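PDB 2Z61: probable aspartate aminotransferase 2 from Methanococcus jannaschii, which catalyses the pyridoxal-phosphate-dependent transfer of an amino group from alanine to a furancarboxaldehyde phosphate, giving pyruvate and the precursor of the furan moiety of methanofuran. Local coordinates for residues A[74-77]-A[78-82]; A[269-272]-A[273-277]; A[284-287]-A[288-292]; A[318-321]-A[322-326]. All coordinates share one frame; numbering follows the deposited sequence.

Contact 1 (A[74-77]-A[78-82])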
loop_
_atom_site.group_PDB
_atom_site.type_symbol
_atom_site.label_atom_id
_atom_site.label_comp_id
_atom_site.label_asym_id
_atom_site.label_seq_id
_atom_site.Cartn_x
_atom_site.Cartn_y
_atom_site.Cartn_z
ATOM N N LYS A 74 -7.589 -1.003 21.111
ATOM C CA LYS A 74 -6.736 -0.027 21.777
ATOM C C LYS A 74 -6.942 1.385 21.212
ATOM O O LYS A 74 -7.012 2.356 21.966
ATOM C CB LYS A 74 -5.267 -0.428 21.640
ATOM C CG LYS A 74 -4.870 -1.629 22.487
ATOM C CD LYS A 74 -4.915 -1.308 23.971
ATOM C CE LYS A 74 -4.780 -2.571 24.813
ATOM N NZ LYS A 74 -3.606 -3.405 24.417
ATOM N N ILE A 75 -7.038 1.506 19.892
ATOM C CA ILE A 75 -7.235 2.818 19.279
ATOM C C ILE A 75 -8.593 3.367 19.705
ATOM O O ILE A 75 -8.738 4.555 19.994
ATOM C CB ILE A 75 -7.174 2.734 17.739
ATOM C CG1 ILE A 75 -5.735 2.429 17.302
ATOM C CG2 ILE A 75 -7.672 4.047 17.122
ATOM C CD1 ILE A 75 -5.583 2.101 15.821
ATOM N N SER A 76 -9.580 2.479 19.732
ATOM C CA SER A 76 -10.930 2.812 20.143
ATOM C C SER A 76 -10.888 3.365 21.573
ATOM O O SER A 76 -11.445 4.425 21.853
ATOM C CB SER A 76 -11.802 1.556 20.078
ATOM O OG SER A 76 -13.066 1.776 20.670
ATOM N N GLU A 77 -10.211 2.654 22.470
ATOM C CA GLU A 77 -10.104 3.095 23.856
ATOM C C GLU A 77 -9.369 4.431 23.935
ATOM O O GLU A 77 -9.674 5.266 24.787
ATOM C CB GLU A 77 -9.366 2.053 24.703
ATOM C CG GLU A 77 -10.007 0.673 24.680
ATOM C CD GLU A 77 -9.277 -0.340 25.553
ATOM O OE1 GLU A 77 -8.029 -0.401 25.488
ATOM O OE2 GLU A 77 -9.953 -1.082 26.300
ATOM N N LEU A 78 -8.402 4.629 23.043
ATOM C CA LEU A 78 -7.628 5.869 23.012
ATOM C C LEU A 78 -8.531 7.083 22.784
ATOM O O LEU A 78 -8.398 8.105 23.466
ATOM C CB LEU A 78 -6.570 5.786 21.903
ATOM C CG LEU A 78 -5.636 6.965 21.578
ATOM C CD1 LEU A 78 -6.404 8.083 20.919
ATOM C CD2 LEU A 78 -4.949 7.448 22.843
ATOM N N TYR A 79 -9.443 6.968 21.822
ATOM C CA TYR A 79 -10.351 8.060 21.499
ATOM C C TYR A 79 -11.386 8.330 22.578
ATOM O O TYR A 79 -11.822 9.466 22.751
ATOM C CB TYR A 79 -11.042 7.805 20.156
ATOM C CG TYR A 79 -10.169 8.188 18.979
ATOM C CD1 TYR A 79 -9.026 7.446 18.663
ATOM C CD2 TYR A 79 -10.436 9.333 18.235
ATOM C CE1 TYR A 79 -8.167 7.842 17.640
ATOM C CE2 TYR A 79 -9.584 9.740 17.206
ATOM C CZ TYR A 79 -8.451 8.989 16.916
ATOM O OH TYR A 79 -7.605 9.383 15.914
ATOM N N LYS A 80 -11.776 7.290 23.304
ATOM C CA LYS A 80 -12.746 7.456 24.374
ATOM C C LYS A 80 -12.085 8.133 25.576
ATOM O O LYS A 80 -12.766 8.716 26.414
ATOM C CB LYS A 80 -13.331 6.100 24.790
ATOM C CG LYS A 80 -14.035 5.350 23.658
ATOM C CD LYS A 80 -14.938 4.230 24.185
ATOM C CE LYS A 80 -14.190 3.232 25.068
ATOM N NZ LYS A 80 -13.218 2.395 24.306
ATOM N N ASP A 81 -10.759 8.066 25.649
ATOM C CA ASP A 81 -10.032 8.676 26.757
ATOM C C ASP A 81 -9.530 10.081 26.441
ATOM O O ASP A 81 -9.706 10.998 27.239
ATOM C CB ASP A 81 -8.841 7.807 27.171
ATOM C CG ASP A 81 -9.249 6.395 27.551
ATOM O OD1 ASP A 81 -10.264 6.235 28.259
ATOM O OD2 ASP A 81 -8.547 5.443 27.149
ATOM N N LYS A 82 -8.900 10.256 25.283
ATOM C CA LYS A 82 -8.378 11.568 24.913
ATOM C C LYS A 82 -9.528 12.519 24.592
ATOM O O LYS A 82 -9.444 13.723 24.839
ATOM C CB LYS A 82 -7.432 11.448 23.713
ATOM C CG LYS A 82 -6.689 12.735 23.392
ATOM C CD LYS A 82 -5.751 12.573 22.206
ATOM C CE LYS A 82 -4.993 13.867 21.923
ATOM N NZ LYS A 82 -4.108 13.759 20.725
#

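Contact 2 (A[269-272]-A[273-277])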
loop_
_atom_site.group_PDB
_atom_site.type_symbol
_atom_site.label_atom_id
_atom_site.label_comp_id
_atom_site.label_asym_id
_atom_site.label_seq_id
_atom_site.Cartn_x
_atom_site.Cartn_y
_atom_site.Cartn_z
ATOM N N LYS A 269 2.757 2.777 29.117
ATOM C CA LYS A 269 3.266 3.878 29.926
ATOM C C LYS A 269 4.675 4.241 29.489
ATOM O O LYS A 269 4.974 5.406 29.248
ATOM C CB LYS A 269 3.299 3.490 31.405
ATOM C CG LYS A 269 1.947 3.161 32.016
ATOM C CD LYS A 269 1.037 4.376 32.089
ATOM C CE LYS A 269 -0.272 4.020 32.787
ATOM N NZ LYS A 269 -1.210 5.174 32.858
ATOM N N GLU A 270 5.548 3.247 29.398
ATOM C CA GLU A 270 6.917 3.511 28.987
ATOM C C GLU A 270 6.994 4.243 27.646
ATOM O O GLU A 270 7.774 5.182 27.494
ATOM C CB GLU A 270 7.714 2.205 28.906
ATOM C CG GLU A 270 9.074 2.376 28.231
ATOM C CD GLU A 270 9.962 3.395 28.933
ATOM O OE1 GLU A 270 10.972 3.820 28.333
ATOM O OE2 GLU A 270 9.657 3.764 30.087
ATOM N N THR A 271 6.186 3.821 26.676
ATOM C CA THR A 271 6.208 4.471 25.366
ATOM C C THR A 271 5.753 5.923 25.430
ATOM O O THR A 271 6.418 6.802 24.881
ATOM C CB THR A 271 5.332 3.728 24.342
ATOM O OG1 THR A 271 5.849 2.406 24.143
ATOM C CG2 THR A 271 5.327 4.473 23.006
ATOM N N GLU A 272 4.625 6.179 26.090
ATOM C CA GLU A 272 4.133 7.548 26.190
ATOM C C GLU A 272 5.192 8.399 26.884
ATOM O O GLU A 272 5.286 9.604 26.656
ATOM C CB GLU A 272 2.814 7.607 26.968
ATOM C CG GLU A 272 2.935 7.264 28.436
ATOM C CD GLU A 272 1.636 7.479 29.192
ATOM O OE1 GLU A 272 1.158 8.635 29.226
ATOM O OE2 GLU A 272 1.095 6.498 29.751
ATOM N N ARG A 273 5.995 7.761 27.725
ATOM C CA ARG A 273 7.057 8.462 28.425
ATOM C C ARG A 273 8.015 8.993 27.367
ATOM O O ARG A 273 8.349 10.178 27.341
ATOM C CB ARG A 273 7.811 7.502 29.341
ATOM C CG ARG A 273 8.749 8.171 30.326
ATOM C CD ARG A 273 7.958 8.845 31.435
ATOM N NE ARG A 273 7.206 7.872 32.229
ATOM C CZ ARG A 273 6.287 8.193 33.137
ATOM N NH1 ARG A 273 5.996 9.466 33.371
ATOM N NH2 ARG A 273 5.657 7.240 33.813
ATOM N N GLU A 274 8.442 8.097 26.482
ATOM C CA GLU A 274 9.374 8.442 25.421
ATOM C C GLU A 274 8.831 9.464 24.429
ATOM O O GLU A 274 9.570 10.342 23.987
ATOM C CB GLU A 274 9.823 7.165 24.698
ATOM C CG GLU A 274 10.681 6.266 25.585
ATOM C CD GLU A 274 11.000 4.919 24.962
ATOM O OE1 GLU A 274 11.481 4.886 23.808
ATOM O OE2 GLU A 274 10.778 3.887 25.637
ATOM N N ILE A 275 7.549 9.370 24.086
ATOM C CA ILE A 275 6.972 10.326 23.146
ATOM C C ILE A 275 6.908 11.720 23.767
ATOM O O ILE A 275 7.091 12.721 23.071
ATOM C CB ILE A 275 5.555 9.874 22.664
ATOM C CG1 ILE A 275 5.696 8.843 21.541
ATOM C CG2 ILE A 275 4.760 11.053 22.127
ATOM C CD1 ILE A 275 6.370 7.568 21.953
ATOM N N ASN A 276 6.661 11.796 25.071
ATOM C CA ASN A 276 6.606 13.101 25.724
ATOM C C ASN A 276 7.983 13.756 25.715
ATOM O O ASN A 276 8.104 14.971 25.598
ATOM C CB ASN A 276 6.102 12.971 27.160
ATOM C CG ASN A 276 4.601 12.884 27.231
ATOM O OD1 ASN A 276 3.896 13.612 26.527
ATOM N ND2 ASN A 276 4.095 12.006 28.090
ATOM N N SER A 277 9.018 12.935 25.835
ATOM C CA SER A 277 10.391 13.417 25.810
ATOM C C SER A 277 10.664 13.953 24.405
ATOM O O SER A 277 11.342 14.970 24.227
ATOM C CB SER A 277 11.346 12.263 26.130
ATOM O OG SER A 277 12.690 12.604 25.838
#

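Contact 3 (A[284-287]-A[288-292])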
loop_
_atom_site.group_PDB
_atom_site.type_symbol
_atom_site.label_atom_id
_atom_site.label_comp_id
_atom_site.label_asym_id
_atom_site.label_seq_id
_atom_site.Cartn_x
_atom_site.Cartn_y
_atom_site.Cartn_z
ATOM N N ARG A 284 11.606 22.604 21.873
ATOM C CA ARG A 284 12.814 23.379 22.124
ATOM C C ARG A 284 13.357 23.841 20.770
ATOM O O ARG A 284 13.806 24.978 20.617
ATOM C CB ARG A 284 13.866 22.526 22.836
ATOM C CG ARG A 284 14.996 23.346 23.444
ATOM C CD ARG A 284 16.023 22.473 24.144
ATOM N NE ARG A 284 17.366 22.598 23.585
ATOM C CZ ARG A 284 18.046 21.585 23.056
ATOM N NH1 ARG A 284 17.512 20.374 23.018
ATOM N NH2 ARG A 284 19.261 21.785 22.560
ATOM N N ARG A 285 13.298 22.948 19.788
ATOM C CA ARG A 285 13.771 23.252 18.446
ATOM C C ARG A 285 12.892 24.311 17.787
ATOM O O ARG A 285 13.388 25.255 17.171
ATOM C CB ARG A 285 13.755 21.987 17.599
ATOM C CG ARG A 285 14.579 20.846 18.170
ATOM C CD ARG A 285 14.282 19.572 17.412
ATOM N NE ARG A 285 15.213 18.500 17.717
ATOM C CZ ARG A 285 15.164 17.301 17.149
ATOM N NH1 ARG A 285 14.218 17.036 16.249
ATOM N NH2 ARG A 285 16.058 16.371 17.477
ATOM N N ARG A 286 11.579 24.148 17.919
ATOM C CA ARG A 286 10.635 25.086 17.325
ATOM C C ARG A 286 10.890 26.523 17.795
ATOM O O ARG A 286 10.806 27.475 17.006
ATOM C CB ARG A 286 9.207 24.657 17.674
ATOM C CG ARG A 286 8.150 25.681 17.345
ATOM C CD ARG A 286 6.809 25.265 17.917
ATOM N NE ARG A 286 6.658 25.749 19.285
ATOM C CZ ARG A 286 5.882 26.768 19.634
ATOM N NH1 ARG A 286 5.184 27.423 18.714
ATOM N NH2 ARG A 286 5.795 27.115 20.910
ATOM N N ARG A 287 11.203 26.674 19.077
ATOM C CA ARG A 287 11.461 27.993 19.639
ATOM C C ARG A 287 12.754 28.584 19.084
ATOM O O ARG A 287 12.837 29.785 18.837
ATOM C CB ARG A 287 11.526 27.908 21.168
ATOM C CG ARG A 287 10.182 27.611 21.827
ATOM C CD ARG A 287 10.315 27.432 23.336
ATOM N NE ARG A 287 9.072 26.966 23.951
ATOM C CZ ARG A 287 7.935 27.657 23.972
ATOM N NH1 ARG A 287 7.872 28.861 23.416
ATOM N NH2 ARG A 287 6.854 27.140 24.545
ATOM N N LEU A 288 13.756 27.732 18.883
ATOM C CA LEU A 288 15.037 28.172 18.346
ATOM C C LEU A 288 14.806 28.703 16.935
ATOM O O LEU A 288 15.342 29.746 16.557
ATOM C CB LEU A 288 16.027 27.004 18.291
ATOM C CG LEU A 288 17.516 27.306 18.071
ATOM C CD1 LEU A 288 18.179 26.089 17.452
ATOM C CD2 LEU A 288 17.696 28.501 17.154
ATOM N N VAL A 289 14.002 27.982 16.158
ATOM C CA VAL A 289 13.707 28.386 14.787
ATOM C C VAL A 289 12.909 29.682 14.731
ATOM O O VAL A 289 13.125 30.515 13.846
ATOM C CB VAL A 289 12.914 27.287 14.029
ATOM C CG1 VAL A 289 12.384 27.839 12.717
ATOM C CG2 VAL A 289 13.809 26.079 13.762
ATOM N N LEU A 290 11.984 29.851 15.671
ATOM C CA LEU A 290 11.153 31.048 15.705
ATOM C C LEU A 290 11.939 32.280 16.118
ATOM O O LEU A 290 11.661 33.382 15.646
ATOM C CB LEU A 290 9.970 30.853 16.651
ATOM C CG LEU A 290 8.901 29.880 16.154
ATOM C CD1 LEU A 290 7.836 29.690 17.220
ATOM C CD2 LEU A 290 8.295 30.416 14.870
ATOM N N LYS A 291 12.918 32.096 16.999
ATOM C CA LYS A 291 13.734 33.215 17.444
ATOM C C LYS A 291 14.463 33.823 16.250
ATOM O O LYS A 291 14.441 35.041 16.063
ATOM C CB LYS A 291 14.743 32.761 18.509
ATOM C CG LYS A 291 15.594 33.895 19.093
ATOM C CD LYS A 291 16.642 34.391 18.095
ATOM C CE LYS A 291 17.268 35.720 18.512
ATOM N NZ LYS A 291 16.404 36.890 18.175
ATOM N N TYR A 292 15.104 32.978 15.444
ATOM C CA TYR A 292 15.837 33.460 14.274
ATOM C C TYR A 292 14.920 34.048 13.211
ATOM O O TYR A 292 15.225 35.088 12.630
ATOM C CB TYR A 292 16.673 32.339 13.650
ATOM C CG TYR A 292 17.979 32.060 14.363
ATOM C CD1 TYR A 292 17.995 31.566 15.668
ATOM C CD2 TYR A 292 19.203 32.277 13.725
ATOM C CE1 TYR A 292 19.200 31.290 16.322
ATOM C CE2 TYR A 292 20.413 32.002 14.366
ATOM C CZ TYR A 292 20.403 31.510 15.661
ATOM O OH TYR A 292 21.591 31.224 16.295
#

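Contact 4 (A[318-321]-A[322-326])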
loop_
_atom_site.group_PDB
_atom_site.type_symbol
_atom_site.label_atom_id
_atom_site.label_comp_id
_atom_site.label_asym_id
_atom_site.label_seq_id
_atom_site.Cartn_x
_atom_site.Cartn_y
_atom_site.Cartn_z
ATOM N N ARG A 318 11.730 29.793 -4.286
ATOM C CA ARG A 318 12.441 28.907 -5.213
ATOM C C ARG A 318 13.914 29.312 -5.404
ATOM O O ARG A 318 14.846 28.519 -5.209
ATOM C CB ARG A 318 11.736 28.924 -6.575
ATOM C CG ARG A 318 12.380 28.069 -7.670
ATOM C CD ARG A 318 11.813 26.660 -7.681
ATOM N NE ARG A 318 12.020 25.974 -8.958
ATOM C CZ ARG A 318 11.557 24.753 -9.236
ATOM N NH1 ARG A 318 10.860 24.078 -8.327
ATOM N NH2 ARG A 318 11.782 24.208 -10.425
ATOM N N GLU A 319 14.109 30.561 -5.803
ATOM C CA GLU A 319 15.438 31.095 -6.052
ATOM C C GLU A 319 16.242 31.162 -4.763
ATOM O O GLU A 319 17.416 30.794 -4.735
ATOM C CB GLU A 319 15.338 32.479 -6.692
ATOM C CG GLU A 319 14.736 32.449 -8.087
ATOM C CD GLU A 319 14.577 33.832 -8.684
ATOM O OE1 GLU A 319 15.580 34.576 -8.727
ATOM O OE2 GLU A 319 13.453 34.172 -9.115
ATOM N N PHE A 320 15.600 31.630 -3.699
ATOM C CA PHE A 320 16.251 31.736 -2.403
ATOM C C PHE A 320 16.856 30.389 -2.024
ATOM O O PHE A 320 18.022 30.304 -1.642
ATOM C CB PHE A 320 15.237 32.150 -1.335
ATOM C CG PHE A 320 15.817 32.239 0.050
ATOM C CD1 PHE A 320 16.566 33.345 0.438
ATOM C CD2 PHE A 320 15.627 31.205 0.964
ATOM C CE1 PHE A 320 17.122 33.423 1.720
ATOM C CE2 PHE A 320 16.174 31.269 2.246
ATOM C CZ PHE A 320 16.925 32.382 2.626
ATOM N N ALA A 321 16.052 29.339 -2.141
ATOM C CA ALA A 321 16.485 27.988 -1.801
ATOM C C ALA A 321 17.735 27.564 -2.566
ATOM O O ALA A 321 18.713 27.124 -1.966
ATOM C CB ALA A 321 15.352 26.999 -2.060
ATOM N N TYR A 322 17.703 27.692 -3.889
ATOM C CA TYR A 322 18.848 27.307 -4.703
ATOM C C TYR A 322 20.139 27.991 -4.276
ATOM O O TYR A 322 21.147 27.327 -4.035
ATOM C CB TYR A 322 18.582 27.596 -6.183
ATOM C CG TYR A 322 18.320 26.347 -6.985
ATOM C CD1 TYR A 322 17.156 25.602 -6.792
ATOM C CD2 TYR A 322 19.258 25.879 -7.902
ATOM C CE1 TYR A 322 16.935 24.416 -7.492
ATOM C CE2 TYR A 322 19.049 24.692 -8.608
ATOM C CZ TYR A 322 17.885 23.965 -8.396
ATOM O OH TYR A 322 17.676 22.786 -9.078
ATOM N N LYS A 323 20.108 29.315 -4.180
ATOM C CA LYS A 323 21.293 30.065 -3.789
ATOM C C LYS A 323 21.822 29.651 -2.422
ATOM O O LYS A 323 23.019 29.402 -2.262
ATOM C CB LYS A 323 20.998 31.568 -3.787
ATOM C CG LYS A 323 20.585 32.110 -5.144
ATOM C CD LYS A 323 20.389 33.617 -5.104
ATOM C CE LYS A 323 19.967 34.151 -6.466
ATOM N NZ LYS A 323 19.802 35.634 -6.463
ATOM N N LEU A 324 20.931 29.570 -1.441
ATOM C CA LEU A 324 21.332 29.198 -0.091
ATOM C C LEU A 324 22.024 27.838 -0.084
ATOM O O LEU A 324 23.064 27.663 0.554
ATOM C CB LEU A 324 20.111 29.167 0.832
ATOM C CG LEU A 324 20.282 29.737 2.246
ATOM C CD1 LEU A 324 18.967 29.595 3.002
ATOM C CD2 LEU A 324 21.394 29.012 2.987
ATOM N N LEU A 325 21.450 26.878 -0.801
ATOM C CA LEU A 325 22.020 25.540 -0.855
ATOM C C LEU A 325 23.436 25.521 -1.435
ATOM O O LEU A 325 24.335 24.890 -0.871
ATOM C CB LEU A 325 21.116 24.608 -1.672
ATOM C CG LEU A 325 21.625 23.168 -1.831
ATOM C CD1 LEU A 325 21.862 22.544 -0.466
ATOM C CD2 LEU A 325 20.626 22.353 -2.626
ATOM N N LYS A 326 23.634 26.222 -2.551
ATOM C CA LYS A 326 24.936 26.273 -3.212
ATOM C C LYS A 326 26.014 27.001 -2.424
ATOM O O LYS A 326 27.157 26.549 -2.367
ATOM C CB LYS A 326 24.806 26.906 -4.600
ATOM C CG LYS A 326 24.035 26.039 -5.582
ATOM C CD LYS A 326 24.037 26.621 -6.987
ATOM C CE LYS A 326 23.301 25.700 -7.956
ATOM N NZ LYS A 326 23.326 26.201 -9.359
#

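Contact 1 (A[74-77]-A[78-82])
Leu78 N gives its hydrogen to Lys74 O at 2.9 Å, the first of the i to i+4 bonds that run through the last turns of helix 69-82. Tyr79 N follows on Ile75 O at 3.1 Å and Lys80 N on Ser76 O at 3.2 Å. Toward the C-terminal end the pattern slackens: Glu77 O receives two weak bonds, from Asp81 N and Lys80 N, while Leu78 O accepts from both Lys82 N and Asp81 N. In this class I aminotransferase fold the helix packs on the large mixed sheet through Ile75 and Tyr79, whose side chains run side by side, Ile75 CG2 standing 3.9 Å from Tyr79 CE1. Ile75 O lies at the edge of the Tyr79 ring, in its plane, 3.2 Å from Tyr79 CD1. The phenol reaches strand 232-235, where Tyr79 OH is hydrogen-bonded to Tyr233 OH. Ser76 OG is hydrogen-bonded to Ile87 O, outside the two segments. Lys80, bent at chi3 and chi4, folds back along the helix until its NZ comes 3.2 Å from Glu77 CA, yet that ammonium remains 5.2 Å from Glu77 OE2.

Contact 2 (A[269-272]-A[273-277])
This is a local contact within the first two turns of helix 269-295, the long helix of the aminotransferase fold, with a pair of glutamates on one side and, next to it, a methyl contact between Thr271 and Ile275. Glu270 and Glu274 bring their carboxylates together, with Glu270 OE1 2.7 Å from Glu274 OE2 and the two planes turned 52° apart. So short a distance between oxygens suggests that one acid is protonated, which would turn repulsion into attraction. Glu270 reaches the site by a bend at chi2 (58°), whereas Glu274 arrives on an extended chain. The other oxygen, Glu274 OE1, accepts from Lys45 N, an added hold on that carboxylate.

One residue further on, Thr271 and Ile275 lie alongside each other, pointing the same way. Their methyls are pressed tightly, Thr271 CG2 being 3.4 Å from Ile275 CD1; the other branch of the threonine, OG1, beside the backbone N (chi1 -63°), is hydrogen-bonded to Lys265 O. The backbone here is regularly helical: Ile275 N binds Thr271 O at 2.9 Å, and Asn276 N binds Glu272 O at 3.0 Å.

Glu270, Thr271 and Glu274 all rest on Pro46 at the start of helix 45-56. Pro44, just ahead of that helix, touches Thr271, Glu274 and Ile275, and Ile275 also meets Leu223 in the loop after strand 214-219.

Contact 3 (A[284-287]-A[288-292])
Leu288 opens the second half of this helical contact, its N bonded to Arg284 O at 3.3 Å and its CB packed 3.4 Å from Arg285 O. Its CG stands anti to the backbone N (chi1 -166°), and the isobutyl group leads away from the preceding turn to meet Tyr354 and Leu361 of helix 354-368. Val289 comes next: its N reaches Arg285 O at 3.0 Å, and its CG2 branch lies 3.5 Å from that same oxygen. Arg285 is buried, and its NH2 forms a salt bridge with Asp40 OD2.

Both segments belong to helix 269-295, a long helix of the class I aminotransferase fold, here carrying four successive arginines that fan out around its axis. Leu290 meets the third of them. Besides the bond from Leu290 N to Arg286 O, its CD1 methyl lies over one face of the Arg286 guanidinium, 3.8 Å from NH1, and the two side chains cross at a slant. A bend at chi3 (88°) swings that guanidinium round, and several acceptors then fix it: NE pairs with Asp283, NH2 with Glu198, and NH1 is hydrogen-bonded to Pro303 O. These acids probably offset the nearness of Arg287, over whose guanidinium face Arg286 NH2 sits, 3.5 Å above the plane and toward the rim.

Lys291 N closes on Arg287 O at 3.0 Å, and Lys291 CB lies 3.5 Å from that same oxygen.

Contact 4 (A[318-321]-A[322-326])
Lys323 N points almost straight at Glu319 O, at 3.1 Å with an N-H...O angle of 177°, and the bonds on either side of it are nearly as linear. Leu324 N binds Phe320 O and Leu325 N binds Ala321 O, both at 3.0 Å, and Tyr322 N reaches Arg318 O at 3.3 Å. Together they make a regular alpha-helical run within helix 317-328. Near its start, Asp316 OD1 accepts a hydrogen bond from Glu319 N, as a side chain at the N-terminal end of a helix can do.

The side chains of Glu319 and Lys323 carry opposite charges one turn apart, but Glu319 OE1 and Lys323 NZ remain 4.9 Å from each other, so any attraction is probably a weak, long-range one. The lysine is extended beyond CG, and its CG brushes Glu319 O at 3.5 Å.

Apolar packing centres on Phe320 and Leu324, which run side by side in the same direction. Leu324 CD1 approaches the far end of the ring obliquely, 3.3 Å from Phe320 CE2. With its CG anti to the backbone N (chi1 178°), Phe320 holds the ring on the leucine's side of the helix.

That side faces helix 354-368, where Phe320 meets Leu368 and Leu324 meets Ile364 and Phe367; Leu332 touches both side chains. Tyr322 and Leu325 lean on Ile17 of helix 15-26 instead.

All four contacts are helical turns at the periphery of the subunit, about 21 to 25 Å from its centre, and none touches another. Contacts 2 and 3 share helix 269-295, their centres about 23 Å apart. Contact 1 lies about 17 Å from contact 2 between centres and backs onto the large sheet. Contact 4 is about 45 Å from contact 1, across the chain's centre, and about 21 Å from contact 3; both 3 and 4 pack on helix 354-368, which thus connects them. Leu223, next to Lys222, the residue that carries pyridoxal phosphate, touches Ile275 and so brings contact 2 close to the cofactor-bearing loop.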